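3-oxoadipate enol-lactonase (Burkholderia xenovorans, PDB 2XUA) probably hydrolyses 3-oxoadipate enol-lactone in catechol breakdown, using an alpha/beta hydrolase fold whose pocket here holds the product analogue laevulinic acid. Local coordinates at residues R157-D162 with S243-I248. Residues are numbered along the deposited sequence; the frame is centred on the assembly and turned at random.
Sequences RWFTAD and SHISNI. With SHF (laevulinic acid), chain C.
Ile245 lies alongside Trp158 and covers one face of its indole: Ile245 CG1 sits 3.5 Å from Trp158 CB, and CD1 stands over the five-membered ring, 19° off its normal, a CH-pi contact. Packing is tight here, and backbone bonds run beside it. Trp158 O takes a nearly straight bond from Ile245 N (3.1 Å, 168°) on a lone pair in the carbonyl plane; His244 N adds a weak, bent one, and a water donates a third. Phe159 CE1 reaches Ile248 CG2 at 3.7 Å. His244 CD2 lies 3.7 Å from Trp158 CD1, the ring planes inclined at 49°. His244 ND1 bonds Asp217 and its ring touches Ser100, consistent with the catalytic triad of this fold. Laevulinic acid C5 meets the indole edge 3.2 Å from Trp158 CZ2, while Arg157 NE donates to its O1 at 2.8 Å. The looser, partly exposed side is at Thr160, whose CG2 comes no nearer than 4.3 Å to Ser243 CB; a second water bridges Ser243 OG and Phe159 O. At the ligand pocket the contact thus joins the helical insertion between strands 117-123 and 209-214, consistent with a cap, to the core loop between strand 236-240 and helix 246-249, beside helix 168-179.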
ATOM      1  N   ARG B 157     -17.467   8.671  -3.159  1.00 18.62           N
ATOM      2  CA  ARG B 157     -17.639   8.841  -4.611  1.00 17.91           C
ATOM      3  C   ARG B 157     -16.890   7.772  -5.417  1.00 16.82           C
ATOM      4  O   ARG B 157     -17.019   7.717  -6.646  1.00 15.35           O
ATOM      5  CB  ARG B 157     -17.186  10.245  -5.033  1.00 18.77           C
ATOM      6  CG  ARG B 157     -18.188  11.329  -4.534  1.00 21.19           C
ATOM      7  CD  ARG B 157     -17.510  12.713  -4.468  1.00 21.81           C
ATOM      8  NE  ARG B 157     -17.127  13.239  -5.789  1.00 28.62           N
ATOM      9  CZ  ARG B 157     -17.983  13.620  -6.758  1.00 34.28           C
ATOM     10  NH1 ARG B 157     -19.317  13.515  -6.595  1.00 30.66           N
ATOM     11  NH2 ARG B 157     -17.494  14.103  -7.906  1.00 32.89           N
ATOM     12  N   TRP B 158     -16.093   6.952  -4.738  1.00 15.58           N
ATOM     13  CA  TRP B 158     -15.191   6.019  -5.435  1.00 14.55           C
ATOM     14  C   TRP B 158     -15.756   4.622  -5.495  1.00 15.03           C
ATOM     15  O   TRP B 158     -15.409   3.864  -6.386  1.00 15.97           O
ATOM     16  CB  TRP B 158     -13.860   5.955  -4.677  1.00 13.26           C
ATOM     17  CG  TRP B 158     -12.986   7.156  -4.901  1.00 17.14           C
ATOM     18  CD1 TRP B 158     -13.300   8.352  -5.527  1.00 17.52           C
ATOM     19  CD2 TRP B 158     -11.620   7.264  -4.482  1.00 14.33           C
ATOM     20  NE1 TRP B 158     -12.198   9.207  -5.480  1.00 19.23           N
ATOM     21  CE2 TRP B 158     -11.160   8.542  -4.853  1.00 18.57           C
ATOM     22  CE3 TRP B 158     -10.757   6.394  -3.798  1.00 15.36           C
ATOM     23  CZ2 TRP B 158      -9.877   8.969  -4.570  1.00 18.35           C
ATOM     24  CZ3 TRP B 158      -9.472   6.801  -3.541  1.00 15.37           C
ATOM     25  CH2 TRP B 158      -9.043   8.098  -3.911  1.00 17.28           C
ATOM     26  N   PHE B 159     -16.618   4.255  -4.541  1.00 15.16           N
ATOM     27  CA  PHE B 159     -17.188   2.898  -4.544  1.00 15.57           C
ATOM     28  C   PHE B 159     -18.655   2.979  -4.296  1.00 16.76           C
ATOM     29  O   PHE B 159     -19.073   3.937  -3.626  1.00 15.71           O
ATOM     30  CB  PHE B 159     -16.544   2.079  -3.400  1.00 15.31           C
ATOM     31  CG  PHE B 159     -15.048   1.934  -3.546  1.00 15.95           C
ATOM     32  CD1 PHE B 159     -14.508   1.098  -4.500  1.00 16.09           C
ATOM     33  CD2 PHE B 159     -14.193   2.680  -2.759  1.00 17.01           C
ATOM     34  CE1 PHE B 159     -13.109   0.947  -4.658  1.00 15.87           C
ATOM     35  CE2 PHE B 159     -12.803   2.543  -2.907  1.00 20.82           C
ATOM     36  CZ  PHE B 159     -12.264   1.627  -3.868  1.00 12.50           C
ATOM     37  N   THR B 160     -19.441   2.009  -4.783  1.00 16.76           N
ATOM     38  CA  THR B 160     -20.867   1.972  -4.391  1.00 17.91           C
ATOM     39  C   THR B 160     -20.933   1.687  -2.886  1.00 18.83           C
ATOM     40  O   THR B 160     -19.949   1.182  -2.295  1.00 17.25           O
ATOM     41  CB  THR B 160     -21.653   0.906  -5.181  1.00 19.38           C
ATOM     42  OG1 THR B 160     -21.084  -0.390  -4.906  1.00 18.12           O
ATOM     43  CG2 THR B 160     -21.549   1.215  -6.690  1.00 18.33           C
ATOM     44  N   ALA B 161     -22.019   2.125  -2.252  1.00 17.57           N
ATOM     45  CA  ALA B 161     -22.288   1.845  -0.831  1.00 18.25           C
ATOM     46  C   ALA B 161     -22.128   0.362  -0.516  1.00 17.45           C
ATOM     47  O   ALA B 161     -21.597  -0.023   0.543  1.00 18.96           O
ATOM     48  CB  ALA B 161     -23.730   2.299  -0.433  1.00 17.07           C
ATOM     49  N   ASP B 162     -22.606  -0.477  -1.409  1.00 19.07           N
ATOM     50  CA  ASP B 162     -22.612  -1.894  -1.106  1.00 20.30           C
ATOM     51  C   ASP B 162     -21.171  -2.428  -1.091  1.00 20.78           C
ATOM     52  O   ASP B 162     -20.820  -3.239  -0.249  1.00 20.13           O
ATOM     53  CB  ASP B 162     -23.369  -2.632  -2.193  1.00 22.47           C
ATOM     54  CG  ASP B 162     -23.329  -4.162  -2.019  1.00 25.02           C
ATOM     55  OD1 ASP B 162     -23.646  -4.688  -0.913  1.00 30.76           O
ATOM     56  OD2 ASP B 162     -22.986  -4.835  -3.005  1.00 29.79           O
ATOM     57  N   SER B 243     -18.588   2.214  -9.627  1.00 16.05           N
ATOM     58  CA  SER B 243     -18.467   3.659  -9.496  1.00 16.77           C
ATOM     59  C   SER B 243     -17.079   4.036 -10.048  1.00 16.74           C
ATOM     60  O   SER B 243     -16.626   3.467 -11.056  1.00 16.56           O
ATOM     61  CB  SER B 243     -18.660   4.051  -8.027  1.00 17.11           C
ATOM     62  OG  SER B 243     -18.546   5.463  -7.875  1.00 20.06           O
ATOM     63  N   HIS B 244     -16.377   4.915  -9.354  1.00 15.83           N
ATOM     64  CA  HIS B 244     -15.291   5.649  -9.945  1.00 14.50           C
ATOM     65  C   HIS B 244     -13.963   4.825  -9.988  1.00 14.77           C
ATOM     66  O   HIS B 244     -13.197   4.948 -10.939  1.00 14.11           O
ATOM     67  CB  HIS B 244     -15.138   6.960  -9.197  1.00 14.24           C
ATOM     68  CG  HIS B 244     -14.114   7.883  -9.770  1.00 13.78           C
ATOM     69  ND1 HIS B 244     -14.105   8.253 -11.106  1.00 13.46           N
ATOM     70  CD2 HIS B 244     -13.084   8.546  -9.180  1.00 16.11           C
ATOM     71  CE1 HIS B 244     -13.117   9.115 -11.304  1.00 15.46           C
ATOM     72  NE2 HIS B 244     -12.482   9.311 -10.155  1.00 10.73           N
ATOM     73  N   ILE B 245     -13.702   4.000  -8.963  1.00 12.63           N
ATOM     74  CA  ILE B 245     -12.434   3.226  -8.936  1.00 11.26           C
ATOM     75  C   ILE B 245     -12.793   1.816  -9.376  1.00 13.04           C
ATOM     76  O   ILE B 245     -12.842   0.850  -8.536  1.00 13.02           O
ATOM     77  CB  ILE B 245     -11.825   3.278  -7.534  1.00 10.31           C
ATOM     78  CG1 ILE B 245     -11.592   4.724  -7.054  1.00 10.38           C
ATOM     79  CG2 ILE B 245     -10.527   2.417  -7.503  1.00  8.91           C
ATOM     80  CD1 ILE B 245     -10.624   5.531  -7.932  1.00 14.03           C
ATOM     81  N   SER B 246     -13.186   1.703 -10.661  1.00 12.64           N
ATOM     82  CA  SER B 246     -13.751   0.473 -11.219  1.00 14.90           C
ATOM     83  C   SER B 246     -12.770  -0.680 -11.340  1.00 13.95           C
ATOM     84  O   SER B 246     -13.176  -1.843 -11.394  1.00 14.47           O
ATOM     85  CB  SER B 246     -14.420   0.729 -12.586  1.00 15.03           C
ATOM     86  OG  SER B 246     -13.495   0.962 -13.616  1.00 15.06           O
ATOM     87  N   ASN B 247     -11.483  -0.360 -11.407  1.00 13.43           N
ATOM     88  CA  ASN B 247     -10.477  -1.458 -11.484  1.00 13.30           C
ATOM     89  C   ASN B 247     -10.359  -2.218 -10.143  1.00 12.09           C
ATOM     90  O   ASN B 247      -9.779  -3.316 -10.079  1.00 13.97           O
ATOM     91  CB  ASN B 247      -9.099  -0.883 -11.836  1.00 12.90           C
ATOM     92  CG  ASN B 247      -8.507  -0.127 -10.692  1.00 14.78           C
ATOM     93  OD1 ASN B 247      -9.091   0.867 -10.253  1.00 15.02           O
ATOM     94  ND2 ASN B 247      -7.367  -0.620 -10.147  1.00  8.93           N
ATOM     95  N   ILE B 248     -10.837  -1.606  -9.070  1.00 12.60           N
ATOM     96  CA  ILE B 248     -11.004  -2.284  -7.788  1.00 13.73           C
ATOM     97  C   ILE B 248     -12.360  -2.925  -7.579  1.00 14.51           C
ATOM     98  O   ILE B 248     -12.456  -4.130  -7.342  1.00 15.15           O
ATOM     99  CB  ILE B 248     -10.658  -1.366  -6.638  1.00 13.66           C
ATOM    100  CG1 ILE B 248      -9.154  -1.191  -6.653  1.00 15.41           C
ATOM    101  CG2 ILE B 248     -10.996  -2.042  -5.261  1.00 13.06           C
ATOM    102  CD1 ILE B 248      -8.679  -0.178  -5.662  1.00 13.71           C
TER
HETATM  103  C4  SHF C1265     -10.119  12.397  -6.058  1.00 26.30           C
HETATM  104  C5  SHF C1265      -9.611  11.201  -6.874  1.00 24.90           C
HETATM  105  C3  SHF C1265     -11.316  13.219  -6.563  1.00 26.34           C
HETATM  106  C2  SHF C1265     -12.319  12.559  -7.544  1.00 34.54           C
HETATM  107  C1  SHF C1265     -13.748  13.247  -7.494  1.00 35.39           C
HETATM  108  O4  SHF C1265      -9.589  12.670  -4.965  1.00 18.91           O
HETATM  109  O1  SHF C1265     -14.567  12.653  -6.769  1.00 36.43           O
HETATM  110  OH1 SHF C1265     -14.043  14.260  -8.216  1.00 37.78           O
HETATM  111  O   HOH W   1     -16.391   1.697  -7.921  1.00 14.04           O
HETATM  112  O   HOH W   2     -19.790   6.131  -5.539  1.00 19.08           O